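Local coordinates for protein adenylate isopentenyltransferase (Humulus lupulus, PDB 3A8T) that transfers the isopentenyl group of dimethylallyl diphosphate to ATP, ADP or AMP, a step in making the cytokinin hormones of hop, at residues 174-178 with 332-336; 186-190 with 305-309; 191-196 with 271-275. All blocks are in the same frame, centred on the assembly; numbering follows the deposited sequence.

Contact 1. Residues 174-178 with 332-336; sequences DCCFL and IVSRF
Cys176 and Phe336 meet where strand 174-178 and helix 332-336 run almost antiparallel, at 173°, with their axes 9.7 Å apart. The side chain of Cys176 carries the junction. Its CB sits over the middle of the Phe336 ring, 3.4 Å from the centroid and only 3° off the normal, a CH-pi contact in which all six ring carbons are at nearly the same distance. One bond further, SG lies anti to the backbone N and reaches Ile332 CG2 at 3.6 Å. The sulfur also remains over the face of the ring, 4.6 Å from its centroid, as a Cys sulfur-aromatic contact. Phe336 presents its ring through a chi1 of 168°, which holds CG anti to its own N and aims the ring at the strand. The rim of that ring points at the backbone: Asp174 O lies in the ring plane, 3.1 Å from CZ. Beyond SG the apolar seam continues, with Leu178 CD2 against Ile332 CG2 at 3.9 Å and Leu178 CD1 facing Val333 CG2 at 4.3 Å. The strand belongs to the parallel sheet of this P-loop-type fold, next to strand 41-46, and the C-terminal helix 315-338 packs along it in the opposite direction; Cys176 and Val333 both also touch Leu43. Lys41 gathers the polar end: its NZ forms a salt bridge with Asp174 OD2, bonds to Phe336 O and makes a cation-pi contact with the Phe336 ring. Strand and helix segments are thus joined by dispersion and weak aromatic forces, with the positive rim of the ring probably drawn to the carbonyl oxygen, while the salt bridge and the hydrogen bond are made by Lys41, outside both segments.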
ATOM      1  N   ASP A 174       4.470  -2.384 -22.507  1.00 30.25           N
ATOM      2  CA  ASP A 174       4.001  -3.708 -22.812  1.00 29.12           C
ATOM      3  C   ASP A 174       3.796  -4.285 -21.403  1.00 27.81           C
ATOM      4  O   ASP A 174       4.735  -4.789 -20.775  1.00 25.94           O
ATOM      5  CB  ASP A 174       5.117  -4.453 -23.532  1.00 31.77           C
ATOM      6  CG  ASP A 174       4.763  -5.874 -23.827  1.00 33.48           C
ATOM      7  OD1 ASP A 174       3.545  -6.178 -23.887  1.00 34.47           O
ATOM      8  OD2 ASP A 174       5.707  -6.674 -24.029  1.00 35.72           O
ATOM      9  N   CYS A 175       2.570  -4.202 -20.914  1.00 26.64           N
ATOM     10  CA  CYS A 175       2.252  -4.645 -19.563  1.00 27.57           C
ATOM     11  C   CYS A 175       1.728  -6.054 -19.321  1.00 27.32           C
ATOM     12  O   CYS A 175       1.032  -6.626 -20.147  1.00 27.36           O
ATOM     13  CB  CYS A 175       1.216  -3.699 -18.955  1.00 28.86           C
ATOM     14  SG  CYS A 175       1.630  -2.011 -18.932  1.00 31.37           S
ATOM     15  N   CYS A 176       2.064  -6.592 -18.153  1.00 26.37           N
ATOM     16  CA  CYS A 176       1.543  -7.873 -17.694  1.00 24.73           C
ATOM     17  C   CYS A 176       0.975  -7.413 -16.346  1.00 24.20           C
ATOM     18  O   CYS A 176       1.665  -6.783 -15.561  1.00 23.70           O
ATOM     19  CB  CYS A 176       2.643  -8.917 -17.490  1.00 25.57           C
ATOM     20  SG  CYS A 176       2.048 -10.464 -16.738  1.00 29.67           S
ATOM     21  N   PHE A 177      -0.295  -7.705 -16.104  1.00 23.78           N
ATOM     22  CA  PHE A 177      -0.967  -7.279 -14.901  1.00 21.32           C
ATOM     23  C   PHE A 177      -1.292  -8.446 -14.018  1.00 21.41           C
ATOM     24  O   PHE A 177      -2.077  -9.281 -14.406  1.00 21.56           O
ATOM     25  CB  PHE A 177      -2.308  -6.629 -15.239  1.00 22.32           C
ATOM     26  CG  PHE A 177      -2.218  -5.401 -16.076  1.00 20.31           C
ATOM     27  CD1 PHE A 177      -1.863  -4.181 -15.514  1.00 20.84           C
ATOM     28  CD2 PHE A 177      -2.527  -5.445 -17.437  1.00 20.26           C
ATOM     29  CE1 PHE A 177      -1.812  -3.015 -16.289  1.00 19.84           C
ATOM     30  CE2 PHE A 177      -2.478  -4.288 -18.229  1.00 19.01           C
ATOM     31  CZ  PHE A 177      -2.118  -3.074 -17.650  1.00 21.10           C
ATOM     32  N   LEU A 178      -0.699  -8.533 -12.840  1.00 21.84           N
ATOM     33  CA  LEU A 178      -1.072  -9.601 -11.929  1.00 21.46           C
ATOM     34  C   LEU A 178      -1.964  -8.888 -10.912  1.00 23.26           C
ATOM     35  O   LEU A 178      -1.570  -7.857 -10.356  1.00 24.19           O
ATOM     36  CB  LEU A 178       0.122 -10.191 -11.207  1.00 20.29           C
ATOM     37  CG  LEU A 178       1.177 -10.845 -12.094  1.00 22.40           C
ATOM     38  CD1 LEU A 178       2.310 -11.435 -11.269  1.00 19.23           C
ATOM     39  CD2 LEU A 178       0.494 -11.908 -12.915  1.00 22.77           C
ATOM     40  N   ILE A 332       3.003 -17.169 -15.464  1.00 28.17           N
ATOM     41  CA  ILE A 332       2.541 -16.054 -16.270  1.00 26.63           C
ATOM     42  C   ILE A 332       3.731 -15.145 -16.632  1.00 26.62           C
ATOM     43  O   ILE A 332       3.901 -14.805 -17.773  1.00 25.95           O
ATOM     44  CB  ILE A 332       1.467 -15.225 -15.498  1.00 26.31           C
ATOM     45  CG1 ILE A 332       0.206 -16.056 -15.281  1.00 26.12           C
ATOM     46  CG2 ILE A 332       1.130 -13.916 -16.238  1.00 26.32           C
ATOM     47  CD1 ILE A 332      -0.799 -15.406 -14.256  1.00 19.86           C
ATOM     48  N   VAL A 333       4.567 -14.776 -15.662  1.00 27.31           N
ATOM     49  CA  VAL A 333       5.669 -13.846 -15.936  1.00 28.05           C
ATOM     50  C   VAL A 333       6.643 -14.463 -16.899  1.00 28.51           C
ATOM     51  O   VAL A 333       7.098 -13.849 -17.842  1.00 29.84           O
ATOM     52  CB  VAL A 333       6.377 -13.465 -14.650  1.00 26.88           C
ATOM     53  CG1 VAL A 333       7.684 -12.794 -14.953  1.00 24.78           C
ATOM     54  CG2 VAL A 333       5.489 -12.606 -13.842  1.00 26.12           C
ATOM     55  N   SER A 334       6.943 -15.709 -16.634  1.00 30.23           N
ATOM     56  CA  SER A 334       7.793 -16.506 -17.477  1.00 30.46           C
ATOM     57  C   SER A 334       7.320 -16.432 -18.938  1.00 31.58           C
ATOM     58  O   SER A 334       8.114 -16.226 -19.848  1.00 31.24           O
ATOM     59  CB  SER A 334       7.721 -17.932 -16.979  1.00 30.11           C
ATOM     60  OG  SER A 334       8.906 -18.594 -17.275  1.00 34.69           O
ATOM     61  N   ARG A 335       6.027 -16.578 -19.185  1.00 31.98           N
ATOM     62  CA  ARG A 335       5.600 -16.510 -20.569  1.00 32.59           C
ATOM     63  C   ARG A 335       5.631 -15.103 -21.167  1.00 34.01           C
ATOM     64  O   ARG A 335       5.779 -14.930 -22.380  1.00 34.76           O
ATOM     65  CB  ARG A 335       4.221 -17.118 -20.688  1.00 31.92           C
ATOM     66  CG  ARG A 335       4.234 -18.580 -20.306  1.00 34.00           C
ATOM     67  CD  ARG A 335       2.817 -19.053 -20.122  1.00 33.27           C
ATOM     68  NE  ARG A 335       2.728 -20.424 -19.666  1.00 34.03           N
ATOM     69  CZ  ARG A 335       1.655 -20.895 -19.046  1.00 36.02           C
ATOM     70  NH1 ARG A 335       0.635 -20.060 -18.830  1.00 35.96           N
ATOM     71  NH2 ARG A 335       1.590 -22.186 -18.659  1.00 35.23           N
ATOM     72  N   PHE A 336       5.488 -14.114 -20.297  1.00 33.38           N
ATOM     73  CA  PHE A 336       5.485 -12.703 -20.639  1.00 34.54           C
ATOM     74  C   PHE A 336       6.926 -12.292 -20.983  1.00 38.28           C
ATOM     75  O   PHE A 336       7.155 -11.416 -21.828  1.00 38.99           O
ATOM     76  CB  PHE A 336       5.004 -11.909 -19.418  1.00 30.89           C
ATOM     77  CG  PHE A 336       5.224 -10.426 -19.514  1.00 28.99           C
ATOM     78  CD1 PHE A 336       4.589  -9.670 -20.500  1.00 25.82           C
ATOM     79  CD2 PHE A 336       5.997  -9.758 -18.553  1.00 28.10           C
ATOM     80  CE1 PHE A 336       4.700  -8.276 -20.541  1.00 23.12           C
ATOM     81  CE2 PHE A 336       6.121  -8.335 -18.577  1.00 24.47           C
ATOM     82  CZ  PHE A 336       5.465  -7.605 -19.577  1.00 23.68           C
TER

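Contact 2. Residues 186-190 with 305-309; sequences VLTDY and FRAAM
The ring of Tyr190 receives the edge of Phe305 on one face and the sulfur of Met309 at its rim. Phe305 CD1 stands 3.8 Å above the tyrosine plane, displaced from the middle toward CG and CD2. With the planes at 86° and the centroids 5.2 Å apart, this is a T-shaped (edge-to-face) pair; seen from the phenylalanine, Tyr190 CG lies in the ring plane. Met309 SD comes to the tyrosine edge, 5.4 Å from the centroid, as a Met-aromatic contact, and is closer still to the helix itself, 3.6 Å from Tyr190 CA. The third flat group is the guanidinium of Arg306, laid with one face on a methyl group: Val186 CG2 is 3.3 Å from NH2. These groups join helices 184-201 and 302-309, whose segments run side by side in the same sense, inclined at 31° with axes 9.7 Å apart. Each helix follows a strand of the parallel sheet, 174-181 and 296-300, which are neighbours, so the pairing belongs to the edge of the P-loop-type fold. Phe305 reaches inward to touch the ATP-binding loop that holds Gly52, and also touches Val182 and Trp321. Val186 divides its methyls between two residues, CG1 meeting Phe305 CB at 3.6 Å while CG2 takes the arginine. Met309 is bent at chi2 and again at chi3 (-86°), and this folding lets CE turn onto the other helix, 3.3 Å from Asp189 O and alongside Asp189 CB. The carboxylate of Asp189 looks to Lys185, its salt-bridge partner one turn earlier, whereas Arg306 NE has a long, weak ion pair with Glu303.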
ATOM      1  N   VAL A 186     -12.569 -11.960   4.034  1.00 27.91           N
ATOM      2  CA  VAL A 186     -11.261 -12.361   4.521  1.00 25.26           C
ATOM      3  C   VAL A 186     -10.313 -11.155   4.569  1.00 24.52           C
ATOM      4  O   VAL A 186      -9.579 -10.975   5.535  1.00 24.51           O
ATOM      5  CB  VAL A 186     -10.687 -13.473   3.629  1.00 25.34           C
ATOM      6  CG1 VAL A 186      -9.241 -13.837   4.062  1.00 21.73           C
ATOM      7  CG2 VAL A 186     -11.601 -14.684   3.739  1.00 24.22           C
ATOM      8  N   LEU A 187     -10.383 -10.312   3.542  1.00 22.69           N
ATOM      9  CA  LEU A 187      -9.536  -9.147   3.430  1.00 20.64           C
ATOM     10  C   LEU A 187      -9.825  -8.220   4.585  1.00 22.79           C
ATOM     11  O   LEU A 187      -8.936  -7.800   5.300  1.00 24.88           O
ATOM     12  CB  LEU A 187      -9.770  -8.470   2.098  1.00 16.67           C
ATOM     13  CG  LEU A 187      -8.846  -7.277   1.809  1.00 16.16           C
ATOM     14  CD1 LEU A 187      -7.393  -7.700   1.929  1.00 10.55           C
ATOM     15  CD2 LEU A 187      -9.192  -6.686   0.437  1.00 12.06           C
ATOM     16  N   THR A 188     -11.095  -7.925   4.757  1.00 25.19           N
ATOM     17  CA  THR A 188     -11.613  -7.105   5.838  1.00 25.29           C
ATOM     18  C   THR A 188     -11.030  -7.568   7.182  1.00 25.63           C
ATOM     19  O   THR A 188     -10.417  -6.796   7.921  1.00 27.64           O
ATOM     20  CB  THR A 188     -13.154  -7.248   5.806  1.00 27.00           C
ATOM     21  OG1 THR A 188     -13.682  -6.287   4.893  1.00 28.03           O
ATOM     22  CG2 THR A 188     -13.763  -7.073   7.148  1.00 28.99           C
ATOM     23  N   ASP A 189     -11.238  -8.833   7.502  1.00 23.98           N
ATOM     24  CA  ASP A 189     -10.711  -9.410   8.713  1.00 24.60           C
ATOM     25  C   ASP A 189      -9.184  -9.352   8.791  1.00 22.76           C
ATOM     26  O   ASP A 189      -8.609  -9.104   9.857  1.00 21.95           O
ATOM     27  CB  ASP A 189     -11.176 -10.866   8.834  1.00 27.27           C
ATOM     28  CG  ASP A 189     -12.666 -10.966   9.162  1.00 33.11           C
ATOM     29  OD1 ASP A 189     -13.208 -12.099   9.228  1.00 35.69           O
ATOM     30  OD2 ASP A 189     -13.303  -9.892   9.368  1.00 35.91           O
ATOM     31  N   TYR A 190      -8.507  -9.583   7.670  1.00 22.54           N
ATOM     32  CA  TYR A 190      -7.046  -9.531   7.738  1.00 21.64           C
ATOM     33  C   TYR A 190      -6.600  -8.120   8.010  1.00 18.96           C
ATOM     34  O   TYR A 190      -5.730  -7.911   8.804  1.00 18.97           O
ATOM     35  CB  TYR A 190      -6.402 -10.054   6.482  1.00 21.96           C
ATOM     36  CG  TYR A 190      -4.940  -9.874   6.482  1.00 25.31           C
ATOM     37  CD1 TYR A 190      -4.097 -10.720   7.212  1.00 26.22           C
ATOM     38  CD2 TYR A 190      -4.368  -8.823   5.762  1.00 25.80           C
ATOM     39  CE1 TYR A 190      -2.707 -10.507   7.229  1.00 25.39           C
ATOM     40  CE2 TYR A 190      -2.999  -8.626   5.755  1.00 26.72           C
ATOM     41  CZ  TYR A 190      -2.178  -9.452   6.487  1.00 26.81           C
ATOM     42  OH  TYR A 190      -0.824  -9.154   6.492  1.00 30.76           O
ATOM     43  N   PHE A 305      -4.673 -15.975   2.985  1.00 28.71           N
ATOM     44  CA  PHE A 305      -4.990 -14.997   3.999  1.00 29.65           C
ATOM     45  C   PHE A 305      -5.748 -15.590   5.175  1.00 30.78           C
ATOM     46  O   PHE A 305      -5.443 -15.266   6.345  1.00 28.26           O
ATOM     47  CB  PHE A 305      -5.752 -13.831   3.345  1.00 31.06           C
ATOM     48  CG  PHE A 305      -4.849 -12.916   2.570  1.00 31.23           C
ATOM     49  CD1 PHE A 305      -4.453 -11.705   3.091  1.00 32.76           C
ATOM     50  CD2 PHE A 305      -4.270 -13.338   1.383  1.00 32.20           C
ATOM     51  CE1 PHE A 305      -3.480 -10.930   2.446  1.00 34.64           C
ATOM     52  CE2 PHE A 305      -3.294 -12.565   0.741  1.00 32.14           C
ATOM     53  CZ  PHE A 305      -2.903 -11.364   1.277  1.00 31.94           C
ATOM     54  N   ARG A 306      -6.709 -16.466   4.866  1.00 31.19           N
ATOM     55  CA  ARG A 306      -7.503 -17.164   5.889  1.00 33.09           C
ATOM     56  C   ARG A 306      -6.476 -17.846   6.790  1.00 34.06           C
ATOM     57  O   ARG A 306      -6.454 -17.633   7.999  1.00 34.10           O
ATOM     58  CB  ARG A 306      -8.378 -18.233   5.232  1.00 34.68           C
ATOM     59  CG  ARG A 306      -9.824 -18.314   5.667  1.00 34.36           C
ATOM     60  CD  ARG A 306     -10.618 -19.395   4.848  1.00 34.47           C
ATOM     61  NE  ARG A 306     -11.473 -18.852   3.784  1.00 30.51           N
ATOM     62  CZ  ARG A 306     -12.486 -18.040   4.039  1.00 31.66           C
ATOM     63  NH1 ARG A 306     -12.746 -17.715   5.299  1.00 33.19           N
ATOM     64  NH2 ARG A 306     -13.221 -17.524   3.062  1.00 31.83           N
ATOM     65  N   ALA A 307      -5.613 -18.656   6.193  1.00 35.08           N
ATOM     66  CA  ALA A 307      -4.563 -19.340   6.953  1.00 37.57           C
ATOM     67  C   ALA A 307      -3.616 -18.345   7.658  1.00 39.62           C
ATOM     68  O   ALA A 307      -3.140 -18.580   8.753  1.00 40.19           O
ATOM     69  CB  ALA A 307      -3.785 -20.231   6.037  1.00 36.08           C
ATOM     70  N   ALA A 308      -3.363 -17.219   7.021  1.00 42.59           N
ATOM     71  CA  ALA A 308      -2.498 -16.189   7.581  1.00 45.92           C
ATOM     72  C   ALA A 308      -3.068 -15.567   8.859  1.00 47.99           C
ATOM     73  O   ALA A 308      -2.339 -14.953   9.621  1.00 48.52           O
ATOM     74  CB  ALA A 308      -2.289 -15.101   6.536  1.00 44.94           C
ATOM     75  N   MET A 309      -4.371 -15.715   9.071  1.00 50.73           N
ATOM     76  CA  MET A 309      -5.058 -15.138  10.219  1.00 54.14           C
ATOM     77  C   MET A 309      -4.657 -15.783  11.513  1.00 58.22           C
ATOM     78  O   MET A 309      -4.656 -15.148  12.573  1.00 59.06           O
ATOM     79  CB  MET A 309      -6.563 -15.276  10.058  1.00 52.71           C
ATOM     80  CG  MET A 309      -7.166 -14.347   9.040  1.00 51.72           C
ATOM     81  SD  MET A 309      -6.959 -12.627   9.514  1.00 51.22           S
ATOM     82  CE  MET A 309      -8.412 -12.363  10.585  1.00 49.94           C
TER

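Contact 3. Residues 191-196 with 271-275; sequences LAKRVD and IKENT
Helix segments 191-196 and 271-275 run in largely opposed directions, 138° apart, and come close, with axes separated by 9.2 Å and the CA atoms of Ala192 and Lys272 by 5.3 Å. At this closest pair Ala192 offers only a CB, and the lysine chain passes over it. Lys272 leaves its own helix with an extended chain that runs across Ala192: CD passes the alanine CB, CE lies 3.4 Å from Ala192 O, and NZ ends in a salt bridge with Asp196. That bond is short, 2.7 Å from NZ to OD1, and the amine meets the oxygen from above the carboxylate plane, 35° out of it. On the buried flank Val195 fits between Ile271 and the lysine stem; its CG2 is 3.7 Å from Ile271 CG2, and its CB touches Lys272 CG. In this way the two obliquely opposed helices, 184-201 after the strand 174-181 and the long 257-289, pack beside the nucleotide site of the P-loop-type fold. Leu191 and Thr275 mark the end toward that site. The methyl CG2 of Thr275 presses on Leu191 CG at 3.4 Å, while the hydroxyl turns back along its own helix and donates to Ile271 O, 2.7 Å from OG1. Ile271 O is gripped twice, by Thr275 N and by Thr275 OG1, which approach from opposite faces of its carbonyl plane; the hydroxyl bond probably helps hold chi1 at -69°, which places CG2 anti to the backbone N and against Leu191. The side chain of Leu191 lies about 4 Å from Gly50, an ATP-binding residue, and its CD1 rests over one face of the Arg194 guanidinium, whose NH2 bonds to Thr49 OG1. Thr275 packs on the side chain of Ile232, also ATP-binding.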
ATOM      1  N   LEU A 191      -7.250  -7.172   7.361  1.00 18.85           N
ATOM      2  CA  LEU A 191      -6.980  -5.747   7.512  1.00 20.14           C
ATOM      3  C   LEU A 191      -7.184  -5.208   8.936  1.00 20.94           C
ATOM      4  O   LEU A 191      -6.483  -4.317   9.346  1.00 23.29           O
ATOM      5  CB  LEU A 191      -7.850  -4.973   6.559  1.00 20.91           C
ATOM      6  CG  LEU A 191      -7.347  -4.471   5.200  1.00 23.93           C
ATOM      7  CD1 LEU A 191      -5.940  -4.922   4.831  1.00 19.77           C
ATOM      8  CD2 LEU A 191      -8.388  -4.835   4.192  1.00 22.81           C
ATOM      9  N   ALA A 192      -8.135  -5.768   9.675  1.00 20.99           N
ATOM     10  CA  ALA A 192      -8.378  -5.386  11.055  1.00 20.00           C
ATOM     11  C   ALA A 192      -7.242  -5.996  11.839  1.00 19.71           C
ATOM     12  O   ALA A 192      -6.690  -5.359  12.727  1.00 22.59           O
ATOM     13  CB  ALA A 192      -9.731  -5.961  11.577  1.00 17.24           C
ATOM     14  N   LYS A 193      -6.909  -7.244  11.559  1.00 20.01           N
ATOM     15  CA  LYS A 193      -5.819  -7.828  12.295  1.00 20.22           C
ATOM     16  C   LYS A 193      -4.526  -7.016  12.059  1.00 21.93           C
ATOM     17  O   LYS A 193      -3.785  -6.706  12.997  1.00 23.76           O
ATOM     18  CB  LYS A 193      -5.641  -9.261  11.859  1.00 24.12           C
ATOM     19  CG  LYS A 193      -4.335  -9.888  12.276  1.00 29.47           C
ATOM     20  CD  LYS A 193      -4.084 -11.132  11.457  1.00 35.78           C
ATOM     21  CE  LYS A 193      -2.910 -11.943  12.030  1.00 40.57           C
ATOM     22  NZ  LYS A 193      -1.650 -11.085  12.185  1.00 42.87           N
ATOM     23  N   ARG A 194      -4.264  -6.647  10.813  1.00 20.42           N
ATOM     24  CA  ARG A 194      -3.073  -5.904  10.504  1.00 19.83           C
ATOM     25  C   ARG A 194      -3.058  -4.542  11.272  1.00 19.08           C
ATOM     26  O   ARG A 194      -2.010  -4.046  11.647  1.00 19.39           O
ATOM     27  CB  ARG A 194      -3.001  -5.715   8.996  1.00 19.65           C
ATOM     28  CG  ARG A 194      -1.758  -5.064   8.557  1.00 23.57           C
ATOM     29  CD  ARG A 194      -1.620  -4.973   7.058  1.00 25.73           C
ATOM     30  NE  ARG A 194      -2.435  -3.892   6.506  1.00 28.95           N
ATOM     31  CZ  ARG A 194      -2.289  -3.358   5.290  1.00 27.38           C
ATOM     32  NH1 ARG A 194      -1.350  -3.805   4.448  1.00 27.50           N
ATOM     33  NH2 ARG A 194      -3.065  -2.336   4.951  1.00 27.45           N
ATOM     34  N   VAL A 195      -4.215  -3.948  11.519  1.00 18.18           N
ATOM     35  CA  VAL A 195      -4.180  -2.716  12.244  1.00 19.55           C
ATOM     36  C   VAL A 195      -3.633  -3.059  13.635  1.00 21.27           C
ATOM     37  O   VAL A 195      -2.764  -2.353  14.154  1.00 21.85           O
ATOM     38  CB  VAL A 195      -5.579  -2.029  12.327  1.00 20.92           C
ATOM     39  CG1 VAL A 195      -5.553  -0.913  13.423  1.00 18.15           C
ATOM     40  CG2 VAL A 195      -5.951  -1.391  10.965  1.00 16.05           C
ATOM     41  N   ASP A 196      -4.110  -4.162  14.221  1.00 22.76           N
ATOM     42  CA  ASP A 196      -3.627  -4.602  15.537  1.00 23.90           C
ATOM     43  C   ASP A 196      -2.098  -4.850  15.511  1.00 23.94           C
ATOM     44  O   ASP A 196      -1.395  -4.448  16.413  1.00 25.81           O
ATOM     45  CB  ASP A 196      -4.375  -5.873  15.971  1.00 26.90           C
ATOM     46  CG  ASP A 196      -5.773  -5.582  16.586  1.00 29.96           C
ATOM     47  OD1 ASP A 196      -6.350  -4.500  16.357  1.00 30.60           O
ATOM     48  OD2 ASP A 196      -6.310  -6.445  17.301  1.00 30.97           O
ATOM     49  N   ILE A 271      -9.992   3.554  12.299  1.00 22.90           N
ATOM     50  CA  ILE A 271      -8.870   3.191  11.447  1.00 22.25           C
ATOM     51  C   ILE A 271      -9.151   1.884  10.713  1.00 23.48           C
ATOM     52  O   ILE A 271      -8.853   1.752   9.519  1.00 25.05           O
ATOM     53  CB  ILE A 271      -7.576   3.034  12.282  1.00 23.16           C
ATOM     54  CG1 ILE A 271      -6.990   4.392  12.619  1.00 22.31           C
ATOM     55  CG2 ILE A 271      -6.567   2.214  11.531  1.00 22.42           C
ATOM     56  CD1 ILE A 271      -5.731   4.281  13.404  1.00 23.22           C
ATOM     57  N   LYS A 272      -9.722   0.913  11.422  1.00 24.40           N
ATOM     58  CA  LYS A 272     -10.020  -0.391  10.831  1.00 24.72           C
ATOM     59  C   LYS A 272     -11.048  -0.206   9.746  1.00 25.75           C
ATOM     60  O   LYS A 272     -10.903  -0.727   8.651  1.00 26.76           O
ATOM     61  CB  LYS A 272     -10.526  -1.343  11.905  1.00 24.95           C
ATOM     62  CG  LYS A 272      -9.400  -1.778  12.852  1.00 25.83           C
ATOM     63  CD  LYS A 272      -9.861  -2.730  13.913  1.00 24.72           C
ATOM     64  CE  LYS A 272      -8.657  -3.327  14.584  1.00 28.32           C
ATOM     65  NZ  LYS A 272      -8.976  -4.251  15.702  1.00 28.29           N
ATOM     66  N   GLU A 273     -12.084   0.557  10.082  1.00 26.05           N
ATOM     67  CA  GLU A 273     -13.171   0.925   9.173  1.00 25.79           C
ATOM     68  C   GLU A 273     -12.759   1.671   7.927  1.00 21.44           C
ATOM     69  O   GLU A 273     -13.239   1.367   6.858  1.00 20.39           O
ATOM     70  CB  GLU A 273     -14.175   1.805   9.899  1.00 31.28           C
ATOM     71  CG  GLU A 273     -15.438   1.104  10.300  1.00 39.35           C
ATOM     72  CD  GLU A 273     -16.324   2.031  11.092  1.00 45.97           C
ATOM     73  OE1 GLU A 273     -16.428   1.829  12.346  1.00 47.82           O
ATOM     74  OE2 GLU A 273     -16.886   2.977  10.450  1.00 48.48           O
ATOM     75  N   ASN A 274     -11.940   2.706   8.077  1.00 20.46           N
ATOM     76  CA  ASN A 274     -11.488   3.464   6.914  1.00 20.59           C
ATOM     77  C   ASN A 274     -10.683   2.597   5.959  1.00 19.98           C
ATOM     78  O   ASN A 274     -10.724   2.766   4.769  1.00 20.29           O
ATOM     79  CB  ASN A 274     -10.682   4.681   7.372  1.00 21.88           C
ATOM     80  CG  ASN A 274     -11.596   5.730   8.039  1.00 24.30           C
ATOM     81  OD1 ASN A 274     -12.800   5.684   7.821  1.00 25.82           O
ATOM     82  ND2 ASN A 274     -11.054   6.627   8.845  1.00 19.32           N
ATOM     83  N   THR A 275     -10.000   1.617   6.527  1.00 21.64           N
ATOM     84  CA  THR A 275      -9.121   0.705   5.807  1.00 22.15           C
ATOM     85  C   THR A 275      -9.954  -0.249   4.994  1.00 23.27           C
ATOM     86  O   THR A 275      -9.681  -0.524   3.831  1.00 22.74           O
ATOM     87  CB  THR A 275      -8.274  -0.047   6.817  1.00 23.70           C
ATOM     88  OG1 THR A 275      -7.347   0.864   7.432  1.00 21.71           O
ATOM     89  CG2 THR A 275      -7.561  -1.203   6.155  1.00 24.39           C
TER

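Contacts 2 and 3 share helix 184-201: 305-309 packs on its earlier turns and 271-275 on its later ones. Their centres are 11 Å apart, and they touch where Lys193 CE lies 3.7 Å from Met309 O. Contact 1 stands well away, with centres 27 Å from contact 2 and 31 Å from contact 3, yet its strand leads into the shared helix and its C-terminal helix follows 302-309 in the chain. Contact 3 is nearer the bound ATP than contact 2, the side chain of Thr275 lying about 7 Å from it against about 12 Å for that of Tyr190. Leu178 of contact 1 approaches the ATP-binding loop too, its side chain about 7 Å from that of Lys53.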